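Local coordinates for anthrone oxidase-like protein (PDB 5F9P) that probably acts as a monooxygenase in atypical angucycline biosynthesis, where it serves an oxidative C-C bond cleavage that opens ring B, at residues L13-T18 with E215-T220; G25-E30 with H55-F60; T47-V52 with I175-W180; K71-E76 with R165-E170. All blocks are in the same frame, centred on the assembly; numbering follows the deposited sequence.

How the contacts relate
The chain enters along strand 10-17, whose end meets the start of the final strand in contact 1; this closes a loop of 196 residues that encloses the other three contacts. Contact 2 is the first to close, when strand 56-63 returns under helix 21-37. Contact 3 opens before that, on strand 43-51, and closes far later on strand 172-180, so contacts 2 and 3 cross. Contact 4, from helix 66-74 to strand 155-167, follows contact 2 in series and nests within contact 3. All four reach one closed eight-stranded barrel: contacts 1 and 3 span its interior, whereas contacts 2 and 4 dock helices on its outside.

Contact 1: L13-T18 with E215-T220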
loop_
_atom_site.group_PDB
_atom_site.type_symbol
_atom_site.label_atom_id
_atom_site.label_comp_id
_atom_site.label_asym_id
_atom_site.label_seq_id
_atom_site.Cartn_x
_atom_site.Cartn_y
_atom_site.Cartn_z
ATOM N N LEU A 13 1.603 -3.199 5.117
ATOM C CA LEU A 13 0.511 -2.316 4.715
ATOM C C LEU A 13 -0.714 -2.530 5.584
ATOM O O LEU A 13 -1.289 -3.620 5.619
ATOM C CB LEU A 13 0.157 -2.493 3.241
ATOM C CG LEU A 13 1.100 -1.796 2.253
ATOM C CD1 LEU A 13 2.548 -2.262 2.419
ATOM C CD2 LEU A 13 0.631 -2.027 0.839
ATOM N N ASN A 14 -1.089 -1.483 6.312
ATOM C CA ASN A 14 -2.288 -1.496 7.134
ATOM C C ASN A 14 -3.417 -0.809 6.371
ATOM O O ASN A 14 -3.373 0.396 6.110
ATOM C CB ASN A 14 -2.046 -0.797 8.469
ATOM C CG ASN A 14 -0.997 -1.491 9.316
ATOM O OD1 ASN A 14 -0.629 -2.631 9.057
ATOM N ND2 ASN A 14 -0.534 -0.810 10.360
ATOM N N LEU A 15 -4.411 -1.605 5.997
ATOM C CA LEU A 15 -5.510 -1.157 5.161
ATOM C C LEU A 15 -6.791 -1.047 5.978
ATOM O O LEU A 15 -7.209 -2.008 6.625
ATOM C CB LEU A 15 -5.712 -2.155 4.018
ATOM C CG LEU A 15 -6.949 -1.935 3.140
ATOM C CD1 LEU A 15 -6.840 -0.602 2.405
ATOM C CD2 LEU A 15 -7.111 -3.095 2.166
ATOM N N PHE A 16 -7.406 0.131 5.946
ATOM C CA PHE A 16 -8.624 0.387 6.692
ATOM C C PHE A 16 -9.722 0.896 5.751
ATOM O O PHE A 16 -9.476 1.765 4.913
ATOM C CB PHE A 16 -8.361 1.447 7.758
ATOM C CG PHE A 16 -7.211 1.122 8.673
ATOM C CD1 PHE A 16 -7.399 0.301 9.773
ATOM C CD2 PHE A 16 -5.954 1.651 8.444
ATOM C CE1 PHE A 16 -6.351 -0.006 10.616
ATOM C CE2 PHE A 16 -4.900 1.365 9.291
ATOM C CZ PHE A 16 -5.099 0.532 10.382
ATOM N N THR A 17 -10.923 0.347 5.888
ATOM C CA THR A 17 -12.085 0.839 5.153
ATOM C C THR A 17 -13.066 1.437 6.157
ATOM O O THR A 17 -13.133 1.006 7.308
ATOM C CB THR A 17 -12.791 -0.291 4.353
ATOM O OG1 THR A 17 -13.269 -1.297 5.257
ATOM C CG2 THR A 17 -11.826 -0.931 3.376
ATOM N N THR A 18 -13.811 2.446 5.736
ATOM C CA THR A 18 -14.827 3.029 6.595
ATOM C C THR A 18 -15.991 3.563 5.755
ATOM O O THR A 18 -15.930 3.533 4.530
ATOM C CB THR A 18 -14.234 4.131 7.492
ATOM O OG1 THR A 18 -15.176 4.473 8.517
ATOM C CG2 THR A 18 -13.871 5.361 6.674
ATOM N N GLU A 215 -12.988 -11.433 -4.313
ATOM C CA GLU A 215 -13.099 -10.046 -4.739
ATOM C C GLU A 215 -11.824 -9.289 -4.375
ATOM O O GLU A 215 -11.423 -9.261 -3.209
ATOM C CB GLU A 215 -14.333 -9.365 -4.111
ATOM C CG GLU A 215 -14.563 -7.924 -4.634
ATOM C CD GLU A 215 -15.822 -7.235 -4.086
ATOM O OE1 GLU A 215 -16.104 -6.088 -4.521
ATOM O OE2 GLU A 215 -16.525 -7.823 -3.231
ATOM N N PRO A 216 -11.157 -8.704 -5.374
ATOM C CA PRO A 216 -10.016 -7.845 -5.027
ATOM C C PRO A 216 -10.520 -6.562 -4.367
ATOM O O PRO A 216 -11.695 -6.210 -4.541
ATOM C CB PRO A 216 -9.376 -7.533 -6.388
ATOM C CG PRO A 216 -9.940 -8.595 -7.348
ATOM C CD PRO A 216 -11.308 -8.886 -6.829
ATOM N N TYR A 217 -9.667 -5.895 -3.599
ATOM C CA TYR A 217 -10.004 -4.581 -3.061
ATOM C C TYR A 217 -9.101 -3.544 -3.708
ATOM O O TYR A 217 -7.871 -3.653 -3.664
ATOM C CB TYR A 217 -9.863 -4.514 -1.529
ATOM C CG TYR A 217 -10.084 -3.100 -0.987
ATOM C CD1 TYR A 217 -11.347 -2.677 -0.589
ATOM C CD2 TYR A 217 -9.042 -2.183 -0.931
ATOM C CE1 TYR A 217 -11.556 -1.394 -0.123
ATOM C CE2 TYR A 217 -9.234 -0.897 -0.468
ATOM C CZ TYR A 217 -10.496 -0.509 -0.060
ATOM O OH TYR A 217 -10.708 0.764 0.402
ATOM N N SER A 218 -9.704 -2.536 -4.323
ATOM C CA SER A 218 -8.905 -1.455 -4.866
ATOM C C SER A 218 -9.390 -0.107 -4.351
ATOM O O SER A 218 -10.558 0.054 -3.962
ATOM C CB SER A 218 -8.871 -1.513 -6.399
ATOM O OG SER A 218 -10.142 -1.256 -6.929
ATOM N N ASN A 219 -8.478 0.853 -4.305
ATOM C CA ASN A 219 -8.832 2.215 -3.913
ATOM C C ASN A 219 -7.715 3.128 -4.377
ATOM O O ASN A 219 -6.647 2.650 -4.787
ATOM C CB ASN A 219 -9.079 2.325 -2.396
ATOM C CG ASN A 219 -9.852 3.613 -1.999
ATOM O OD1 ASN A 219 -10.330 4.357 -2.856
ATOM N ND2 ASN A 219 -9.973 3.859 -0.694
ATOM N N THR A 220 -7.963 4.430 -4.348
ATOM C CA THR A 220 -6.947 5.395 -4.738
ATOM C C THR A 220 -6.721 6.305 -3.545
ATOM O O THR A 220 -7.583 6.396 -2.673
ATOM C CB THR A 220 -7.389 6.222 -5.951
ATOM O OG1 THR A 220 -8.637 6.860 -5.653
ATOM C CG2 THR A 220 -7.569 5.318 -7.185
HETATM O O HOH W 1 -9.014 2.151 2.003
#
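Leu-15 and Tyr-217 lie on strands that are not sheet neighbours, their CA atoms 10.0 Å apart, too far for backbone pairing, so side chains and a water bridge the gap. Tyr-217 does most of this: with CG anti to the backbone N (chi1 174°), its ring is extended from strand 217-228 toward strand 10-17. Leu-15 meets the CD2/CE2 half of the ring with both methyls, CD1 lying 3.8 Å from Tyr-217 CE2 and CD2 equally close to Tyr-217 CD2. On the same side of the ring plane Thr-17 CG2 lies by the other half, 3.5 Å from Tyr-217 CE1, and also touches CZ and OH. Both approaches are oblique to the ring. Threonine suits this place because its two branches do different work: the methyl packs on the tyrosine, while OG1 is engaged by Ser-92 and Thr-91.

The phenol hydroxyl reaches past this apolar grip to a water 2.7 Å from Tyr-217 OH. That water donates to Phe-16 O at 3.0 Å and accepts a weak bond from Asn-219 ND2, whose amide is also held by Ser-54 O. One water thus links both strands and gives a tyrosine, an asparagine and a strand carbonyl a common polar partner. Such cross-strand filling belongs to the interior of a closed antiparallel barrel, here of the dimeric alpha/beta-barrel type with all strands supplied by one chain.

Contact 2: G25-E30 with H55-F60; sequences GKLIEE and HGTLNF
Thr-57, a strand residue, lies at the centre of this contact, with Leu-27 and Ile-28 of the helix packed against it. The backbones come near here, with Ile-28 CA 7.1 Å from Thr-57 CA, a close spacing that a short side chain such as threonine fits; a beta-branched residue also suits an extended strand. Thr-57 CG2 is the atom both helix residues share. Ile-28 CD1 presses against it at 3.5 Å, tighter than an ordinary methyl contact, and Ile-28 CG1 lies just behind. The isoleucine does not leave the helix pointing straight at the strand; the bend at chi2 (-63°) swings CD1 inward onto the threonine methyl. Leu-27 comes from the other flank: its CB lies 3.9 Å from Thr-57 CG2, and its CD1 is the same distance from Thr-57 OG1. Its chi1 of -95° is well off a staggered value, as can happen where a branched side chain is fitted into tight packing.

Thr-57 OG1 is buried among leucine carbons and has no hydrogen-bonding partner in the model, so the contact rests on apolar packing. At Gly-56 the backbone angles would push a CB into the preceding carbonyl O, which explains the glycine, and its N is bound by Gln-24 OE1 of the same helix.

Round this core, Met-31 of helix 21-37 also touches Thr-57, Phe-16 of strand 10-17 packs on Thr-57 and Leu-27, and Val-48 and Ser-50 of strand 43-51 touch Ile-28; helix 21-37 therefore lies across three adjacent strands on the outer face of the barrel.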
loop_
_atom_site.group_PDB
_atom_site.type_symbol
_atom_site.label_atom_id
_atom_site.label_comp_id
_atom_site.label_asym_id
_atom_site.label_seq_id
_atom_site.Cartn_x
_atom_site.Cartn_y
_atom_site.Cartn_z
ATOM N N GLY A 25 -11.486 11.049 8.403
ATOM C CA GLY A 25 -10.672 12.088 9.015
ATOM C C GLY A 25 -10.151 11.649 10.375
ATOM O O GLY A 25 -8.994 11.930 10.755
ATOM N N LYS A 26 -11.011 10.963 11.120
ATOM C CA LYS A 26 -10.652 10.458 12.443
ATOM C C LYS A 26 -9.591 9.368 12.352
ATOM O O LYS A 26 -8.655 9.343 13.148
ATOM C CB LYS A 26 -11.892 9.946 13.185
ATOM C CG LYS A 26 -11.601 9.498 14.617
ATOM C CD LYS A 26 -12.689 9.962 15.579
ATOM C CE LYS A 26 -14.078 9.595 15.051
ATOM N NZ LYS A 26 -15.175 9.889 16.028
ATOM N N LEU A 27 -9.743 8.470 11.381
ATOM C CA LEU A 27 -8.718 7.470 11.095
ATOM C C LEU A 27 -7.364 8.129 10.825
ATOM O O LEU A 27 -6.347 7.714 11.369
ATOM C CB LEU A 27 -9.101 6.649 9.867
ATOM C CG LEU A 27 -9.829 5.327 10.093
ATOM C CD1 LEU A 27 -10.342 4.805 8.762
ATOM C CD2 LEU A 27 -8.875 4.326 10.750
ATOM N N ILE A 28 -7.361 9.142 9.965
ATOM C CA ILE A 28 -6.127 9.821 9.609
ATOM C C ILE A 28 -5.457 10.391 10.850
ATOM O O ILE A 28 -4.253 10.265 11.031
ATOM C CB ILE A 28 -6.374 10.947 8.600
ATOM C CG1 ILE A 28 -6.714 10.356 7.229
ATOM C CG2 ILE A 28 -5.137 11.827 8.474
ATOM C CD1 ILE A 28 -5.601 9.539 6.643
ATOM N N GLU A 29 -6.252 11.026 11.703
ATOM C CA GLU A 29 -5.729 11.652 12.910
ATOM C C GLU A 29 -5.162 10.637 13.897
ATOM O O GLU A 29 -4.105 10.866 14.470
ATOM C CB GLU A 29 -6.814 12.495 13.582
ATOM C CG GLU A 29 -6.457 12.937 14.978
ATOM C CD GLU A 29 -7.569 13.742 15.633
ATOM O OE1 GLU A 29 -8.740 13.616 15.201
ATOM O OE2 GLU A 29 -7.263 14.506 16.573
ATOM N N GLU A 30 -5.869 9.528 14.107
ATOM C CA GLU A 30 -5.370 8.465 14.983
ATOM C C GLU A 30 -4.112 7.802 14.425
ATOM O O GLU A 30 -3.178 7.518 15.168
ATOM C CB GLU A 30 -6.444 7.401 15.256
ATOM C CG GLU A 30 -7.690 7.929 15.986
ATOM C CD GLU A 30 -7.384 8.444 17.385
ATOM O OE1 GLU A 30 -6.483 7.884 18.056
ATOM O OE2 GLU A 30 -8.052 9.409 17.819
ATOM N N HIS A 55 -14.117 5.779 0.946
ATOM C CA HIS A 55 -13.618 6.091 2.283
ATOM C C HIS A 55 -12.727 4.993 2.827
ATOM O O HIS A 55 -13.065 3.810 2.770
ATOM C CB HIS A 55 -14.768 6.340 3.256
ATOM C CG HIS A 55 -15.767 7.329 2.751
ATOM N ND1 HIS A 55 -15.420 8.612 2.390
ATOM C CD2 HIS A 55 -17.099 7.224 2.541
ATOM C CE1 HIS A 55 -16.497 9.256 1.978
ATOM N NE2 HIS A 55 -17.528 8.435 2.055
ATOM N N GLY A 56 -11.582 5.397 3.359
ATOM C CA GLY A 56 -10.689 4.475 4.024
ATOM C C GLY A 56 -9.312 5.091 4.036
ATOM O O GLY A 56 -9.134 6.185 3.520
ATOM N N THR A 57 -8.348 4.384 4.617
ATOM C CA THR A 57 -6.970 4.847 4.675
ATOM C C THR A 57 -6.010 3.674 4.484
ATOM O O THR A 57 -6.409 2.511 4.519
ATOM C CB THR A 57 -6.646 5.480 6.049
ATOM O OG1 THR A 57 -6.871 4.507 7.076
ATOM C CG2 THR A 57 -7.521 6.689 6.303
ATOM N N LEU A 58 -4.733 3.996 4.314
ATOM C CA LEU A 58 -3.703 2.986 4.132
ATOM C C LEU A 58 -2.407 3.507 4.726
ATOM O O LEU A 58 -2.004 4.633 4.446
ATOM C CB LEU A 58 -3.505 2.671 2.640
ATOM C CG LEU A 58 -2.324 1.768 2.265
ATOM C CD1 LEU A 58 -2.545 0.348 2.756
ATOM C CD2 LEU A 58 -2.077 1.782 0.752
ATOM N N ASN A 59 -1.768 2.685 5.560
ATOM C CA ASN A 59 -0.422 2.974 6.037
ATOM C C ASN A 59 0.581 2.033 5.380
ATOM O O ASN A 59 0.458 0.805 5.475
ATOM C CB ASN A 59 -0.348 2.842 7.564
ATOM C CG ASN A 59 0.615 3.831 8.183
ATOM O OD1 ASN A 59 1.484 4.357 7.501
ATOM N ND2 ASN A 59 0.445 4.111 9.481
ATOM N N PHE A 60 1.564 2.612 4.702
ATOM C CA PHE A 60 2.650 1.854 4.093
ATOM C C PHE A 60 3.846 1.964 5.034
ATOM O O PHE A 60 4.432 3.042 5.168
ATOM C CB PHE A 60 2.981 2.462 2.734
ATOM C CG PHE A 60 3.888 1.618 1.866
ATOM C CD1 PHE A 60 5.215 1.398 2.220
ATOM C CD2 PHE A 60 3.423 1.096 0.663
ATOM C CE1 PHE A 60 6.055 0.651 1.401
ATOM C CE2 PHE A 60 4.258 0.345 -0.167
ATOM C CZ PHE A 60 5.573 0.123 0.202
#

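Contact 3: T47-V52 with I175-W180; sequences TVHSGV and ISYSQW
Within the closed barrel, His-49 and Tyr-177 meet edge against edge across the interior, through His-49 NE2 and Tyr-177 OH, from strands 43-51 and 172-180, which are separated in the sheet by two others. Their CA atoms are 12.0 Å apart, a span that two long aromatic side chains can fill. They approach from opposite directions, Tyr-177 with its ring anti to the backbone N (chi1 177°), and the contact is concentrated at one polar pair: His-49 NE2 and Tyr-177 OH are 2.7 Å apart in a short, nearly straight hydrogen bond (166°). Either atom could donate. The hydroxyl lies at the edge of the imidazole, in its plane, and NE2 likewise lies in the plane of the phenol ring; the two planes are turned 81° to each other.

Histidine suits the place because its second nitrogen faces its own side of the barrel. His-49 ND1 is 2.9 Å from Thr-47 O, a weak bond bent well away from linear, and makes another weak one to Leu-58 O on the next strand. These probably help to set the rotation of the ring and hence the aim of NE2. Val-223 packs on the histidine, Phe-60 touches both rings, and Ile-115 and Thr-123 touch the tyrosine. The bond joins a strand from each of the two four-stranded, ferredoxin-like halves that make up this dimeric alpha/beta-barrel fold within one chain.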
loop_
_atom_site.group_PDB
_atom_site.type_symbol
_atom_site.label_atom_id
_atom_site.label_comp_id
_atom_site.label_asym_id
_atom_site.label_seq_id
_atom_site.Cartn_x
_atom_site.Cartn_y
_atom_site.Cartn_z
ATOM N N THR A 47 4.032 5.741 6.122
ATOM C CA THR A 47 3.519 6.716 5.169
ATOM C C THR A 47 2.008 6.585 5.097
ATOM O O THR A 47 1.491 5.562 4.635
ATOM C CB THR A 47 4.138 6.527 3.783
ATOM O OG1 THR A 47 5.544 6.786 3.862
ATOM C CG2 THR A 47 3.511 7.498 2.767
ATOM N N VAL A 48 1.307 7.619 5.564
ATOM C CA VAL A 48 -0.145 7.576 5.730
ATOM C C VAL A 48 -0.856 8.041 4.450
ATOM O O VAL A 48 -0.518 9.089 3.898
ATOM C CB VAL A 48 -0.592 8.472 6.931
ATOM C CG1 VAL A 48 -2.105 8.472 7.090
ATOM C CG2 VAL A 48 0.053 7.992 8.224
ATOM N N HIS A 49 -1.830 7.259 3.992
ATOM C CA HIS A 49 -2.575 7.568 2.764
ATOM C C HIS A 49 -4.041 7.807 3.085
ATOM O O HIS A 49 -4.629 7.084 3.896
ATOM C CB HIS A 49 -2.504 6.418 1.758
ATOM C CG HIS A 49 -1.113 6.030 1.362
ATOM N ND1 HIS A 49 -0.165 5.617 2.274
ATOM C CD2 HIS A 49 -0.525 5.950 0.148
ATOM C CE1 HIS A 49 0.957 5.327 1.640
ATOM N NE2 HIS A 49 0.762 5.510 0.347
ATOM N N SER A 50 -4.625 8.817 2.438
ATOM C CA SER A 50 -6.029 9.176 2.614
ATOM C C SER A 50 -6.844 8.774 1.381
ATOM O O SER A 50 -6.493 9.150 0.271
ATOM C CB SER A 50 -6.142 10.694 2.818
ATOM O OG SER A 50 -7.495 11.080 2.856
ATOM N N GLY A 51 -7.917 8.013 1.571
ATOM C CA GLY A 51 -8.661 7.461 0.446
ATOM C C GLY A 51 -9.375 8.504 -0.404
ATOM O O GLY A 51 -9.910 9.475 0.136
ATOM N N VAL A 52 -9.364 8.310 -1.725
ATOM C CA VAL A 52 -10.005 9.240 -2.677
ATOM C C VAL A 52 -11.271 8.650 -3.320
ATOM O O VAL A 52 -12.366 9.189 -3.149
ATOM C CB VAL A 52 -9.014 9.734 -3.785
ATOM C CG1 VAL A 52 -9.747 10.498 -4.875
ATOM C CG2 VAL A 52 -7.920 10.607 -3.186
ATOM N N ILE A 175 -0.134 -7.619 -4.153
ATOM C CA ILE A 175 -0.564 -6.232 -4.116
ATOM C C ILE A 175 0.084 -5.466 -5.231
ATOM O O ILE A 175 1.265 -5.669 -5.538
ATOM C CB ILE A 175 -0.199 -5.564 -2.763
ATOM C CG1 ILE A 175 -1.149 -6.052 -1.673
ATOM C CG2 ILE A 175 -0.230 -4.028 -2.883
ATOM C CD1 ILE A 175 -0.716 -5.678 -0.272
ATOM N N SER A 176 -0.711 -4.600 -5.849
ATOM C CA SER A 176 -0.238 -3.680 -6.862
ATOM C C SER A 176 -0.318 -2.266 -6.289
ATOM O O SER A 176 -1.393 -1.831 -5.874
ATOM C CB SER A 176 -1.153 -3.769 -8.090
ATOM O OG SER A 176 -0.791 -2.790 -9.043
ATOM N N TYR A 177 0.798 -1.549 -6.274
ATOM C CA TYR A 177 0.828 -0.188 -5.721
ATOM C C TYR A 177 1.523 0.706 -6.745
ATOM O O TYR A 177 2.712 0.542 -6.998
ATOM C CB TYR A 177 1.589 -0.198 -4.385
ATOM C CG TYR A 177 1.788 1.144 -3.703
ATOM C CD1 TYR A 177 2.800 2.006 -4.099
ATOM C CD2 TYR A 177 0.973 1.535 -2.640
ATOM C CE1 TYR A 177 2.993 3.234 -3.461
ATOM C CE2 TYR A 177 1.155 2.746 -2.001
ATOM C CZ TYR A 177 2.165 3.594 -2.410
ATOM O OH TYR A 177 2.341 4.803 -1.763
ATOM N N SER A 178 0.773 1.617 -7.365
ATOM C CA SER A 178 1.312 2.464 -8.421
ATOM C C SER A 178 1.139 3.971 -8.169
ATOM O O SER A 178 0.237 4.397 -7.442
ATOM C CB SER A 178 0.746 2.070 -9.799
ATOM O OG SER A 178 -0.668 2.177 -9.881
ATOM N N GLN A 179 2.017 4.761 -8.784
ATOM C CA GLN A 179 1.997 6.219 -8.685
ATOM C C GLN A 179 1.754 6.878 -10.048
ATOM O O GLN A 179 2.334 6.467 -11.059
ATOM C CB GLN A 179 3.327 6.729 -8.130
ATOM C CG GLN A 179 3.672 6.197 -6.751
ATOM C CD GLN A 179 5.058 6.626 -6.306
ATOM O OE1 GLN A 179 5.989 6.686 -7.111
ATOM N NE2 GLN A 179 5.197 6.943 -5.025
ATOM N N TRP A 180 0.925 7.923 -10.055
ATOM C CA TRP A 180 0.498 8.578 -11.284
ATOM C C TRP A 180 0.601 10.111 -11.154
ATOM O O TRP A 180 0.629 10.638 -10.037
ATOM C CB TRP A 180 -0.943 8.153 -11.600
ATOM C CG TRP A 180 -1.062 6.675 -11.849
ATOM C CD1 TRP A 180 -1.180 5.678 -10.914
ATOM C CD2 TRP A 180 -1.068 6.035 -13.124
ATOM N NE1 TRP A 180 -1.258 4.452 -11.540
ATOM C CE2 TRP A 180 -1.175 4.645 -12.897
ATOM C CE3 TRP A 180 -0.978 6.503 -14.443
ATOM C CZ2 TRP A 180 -1.205 3.719 -13.939
ATOM C CZ3 TRP A 180 -1.007 5.577 -15.483
ATOM C CH2 TRP A 180 -1.122 4.203 -15.219
#

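Contact 4: K71-E76 with R165-E170; sequences KRYAGE and RARGLE
A bend at chi3 (56°) turns the guanidinium of Arg-167 back over the ring of Tyr-73, while both side chains leave their backbones with CG anti to the carbonyl carbon. The CA atoms of Tyr-73 and Arg-167 stay 10.9 Å apart, and the two side chains slide past each other in opposite directions to meet between helix 66-74 and strand 155-167, with the arginine making most of the reach.

The touching atom is Arg-167 NH1, which sits 3.2 Å above the plane of the Tyr-73 ring, displaced toward its rim; its closest ring atom is Tyr-73 CG, at 3.3 Å. The guanidinium does not lie flat on the phenol. Its plane is 84° from that of the ring, so it stands upright with an edge directed into the aromatic face. Arg-167 CZ is 4.5 Å from the Tyr-73 ring centroid and 9° off the ring normal, a clear cation-pi geometry. Farther back along the chain, Arg-167 CD packs 3.8 Å from Tyr-73 CE2, adding an apolar contribution.

Phe-78 of the following helix touches both partners, and Leu-83 lies against the arginine. Arginine suits a strand end at the protein surface, since its long aliphatic stem can cross to the helix while its charge remains near solvent. The buried tyrosine in turn offers an electron-rich face, so helix and strand are drawn together by an attraction that probably persists in the presence of water.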
loop_
_atom_site.group_PDB
_atom_site.type_symbol
_atom_site.label_atom_id
_atom_site.label_comp_id
_atom_site.label_asym_id
_atom_site.label_seq_id
_atom_site.Cartn_x
_atom_site.Cartn_y
_atom_site.Cartn_z
ATOM N N LYS A 71 6.800 -7.435 18.346
ATOM C CA LYS A 71 7.002 -6.721 19.605
ATOM C C LYS A 71 6.019 -5.570 19.700
ATOM O O LYS A 71 5.450 -5.311 20.759
ATOM C CB LYS A 71 8.441 -6.195 19.692
ATOM C CG LYS A 71 8.970 -5.972 21.103
ATOM C CD LYS A 71 10.500 -6.021 21.099
ATOM C CE LYS A 71 11.006 -7.372 20.573
ATOM N NZ LYS A 71 12.420 -7.343 20.090
ATOM N N ARG A 72 5.803 -4.876 18.589
ATOM C CA ARG A 72 4.797 -3.824 18.582
ATOM C C ARG A 72 3.383 -4.374 18.810
ATOM O O ARG A 72 2.595 -3.806 19.579
ATOM C CB ARG A 72 4.842 -3.038 17.277
ATOM C CG ARG A 72 3.545 -2.293 17.023
ATOM C CD ARG A 72 3.715 -1.336 15.892
ATOM N NE ARG A 72 2.446 -0.793 15.441
ATOM C CZ ARG A 72 1.579 -0.179 16.227
ATOM N NH1 ARG A 72 1.834 -0.058 17.526
ATOM N NH2 ARG A 72 0.450 0.299 15.714
ATOM N N TYR A 73 3.067 -5.484 18.145
ATOM C CA TYR A 73 1.751 -6.107 18.278
ATOM C C TYR A 73 1.514 -6.560 19.715
ATOM O O TYR A 73 0.373 -6.674 20.158
ATOM C CB TYR A 73 1.622 -7.316 17.355
ATOM C CG TYR A 73 1.390 -7.005 15.892
ATOM C CD1 TYR A 73 0.977 -5.744 15.472
ATOM C CD2 TYR A 73 1.578 -7.987 14.925
ATOM C CE1 TYR A 73 0.761 -5.472 14.122
ATOM C CE2 TYR A 73 1.367 -7.728 13.584
ATOM C CZ TYR A 73 0.954 -6.474 13.185
ATOM O OH TYR A 73 0.744 -6.230 11.838
ATOM N N ALA A 74 2.594 -6.831 20.436
ATOM C CA ALA A 74 2.473 -7.318 21.812
ATOM C C ALA A 74 2.362 -6.170 22.812
ATOM O O ALA A 74 2.062 -6.395 23.982
ATOM C CB ALA A 74 3.652 -8.230 22.167
ATOM N N GLY A 75 2.601 -4.945 22.345
ATOM C CA GLY A 75 2.492 -3.759 23.187
ATOM C C GLY A 75 1.073 -3.504 23.666
ATOM O O GLY A 75 0.112 -3.844 22.976
ATOM N N GLU A 76 0.943 -2.902 24.846
ATOM C CA GLU A 76 -0.365 -2.652 25.450
ATOM C C GLU A 76 -1.195 -1.552 24.780
ATOM O O GLU A 76 -2.421 -1.633 24.765
ATOM C CB GLU A 76 -0.224 -2.328 26.935
ATOM C CG GLU A 76 -0.227 -3.544 27.818
ATOM C CD GLU A 76 1.159 -3.929 28.247
ATOM O OE1 GLU A 76 2.081 -3.091 28.091
ATOM O OE2 GLU A 76 1.327 -5.066 28.740
ATOM N N ARG A 165 1.805 -12.928 5.007
ATOM C CA ARG A 165 0.827 -13.334 6.004
ATOM C C ARG A 165 0.065 -12.076 6.399
ATOM O O ARG A 165 0.501 -10.970 6.090
ATOM C CB ARG A 165 1.531 -13.950 7.218
ATOM C CG ARG A 165 2.403 -12.976 7.976
ATOM C CD ARG A 165 3.313 -13.696 8.967
ATOM N NE ARG A 165 4.343 -14.478 8.293
ATOM C CZ ARG A 165 5.497 -13.982 7.852
ATOM N NH1 ARG A 165 5.780 -12.694 8.009
ATOM N NH2 ARG A 165 6.368 -14.776 7.241
ATOM N N ALA A 166 -1.073 -12.222 7.066
ATOM C CA ALA A 166 -1.909 -11.053 7.313
ATOM C C ALA A 166 -2.856 -11.269 8.470
ATOM O O ALA A 166 -3.260 -12.388 8.730
ATOM C CB ALA A 166 -2.697 -10.695 6.055
ATOM N N ARG A 167 -3.210 -10.190 9.156
ATOM C CA ARG A 167 -4.290 -10.236 10.132
ATOM C C ARG A 167 -5.511 -9.612 9.496
ATOM O O ARG A 167 -5.464 -8.470 9.046
ATOM C CB ARG A 167 -3.894 -9.499 11.418
ATOM C CG ARG A 167 -2.625 -10.079 12.063
ATOM C CD ARG A 167 -2.092 -9.220 13.195
ATOM N NE ARG A 167 -3.118 -9.008 14.208
ATOM C CZ ARG A 167 -2.903 -8.458 15.397
ATOM N NH1 ARG A 167 -1.684 -8.060 15.738
ATOM N NH2 ARG A 167 -3.911 -8.316 16.250
ATOM N N GLY A 168 -6.603 -10.366 9.428
ATOM C CA GLY A 168 -7.825 -9.857 8.845
ATOM C C GLY A 168 -7.977 -10.261 7.393
ATOM O O GLY A 168 -8.920 -9.857 6.725
ATOM N N LEU A 169 -7.040 -11.057 6.899
ATOM C CA LEU A 169 -7.100 -11.554 5.526
ATOM C C LEU A 169 -6.467 -12.944 5.501
ATOM O O LEU A 169 -5.363 -13.139 6.010
ATOM C CB LEU A 169 -6.362 -10.598 4.579
ATOM C CG LEU A 169 -6.241 -10.913 3.080
ATOM C CD1 LEU A 169 -5.438 -9.839 2.368
ATOM C CD2 LEU A 169 -5.595 -12.261 2.848
ATOM N N GLU A 170 -7.173 -13.914 4.932
ATOM C CA GLU A 170 -6.644 -15.268 4.855
ATOM C C GLU A 170 -6.382 -15.700 3.419
ATOM O O GLU A 170 -6.987 -15.185 2.489
ATOM C CB GLU A 170 -7.573 -16.261 5.555
ATOM C CG GLU A 170 -7.150 -16.566 6.994
ATOM C CD GLU A 170 -5.715 -17.105 7.093
ATOM O OE1 GLU A 170 -5.122 -17.471 6.045
ATOM O OE2 GLU A 170 -5.182 -17.162 8.227
#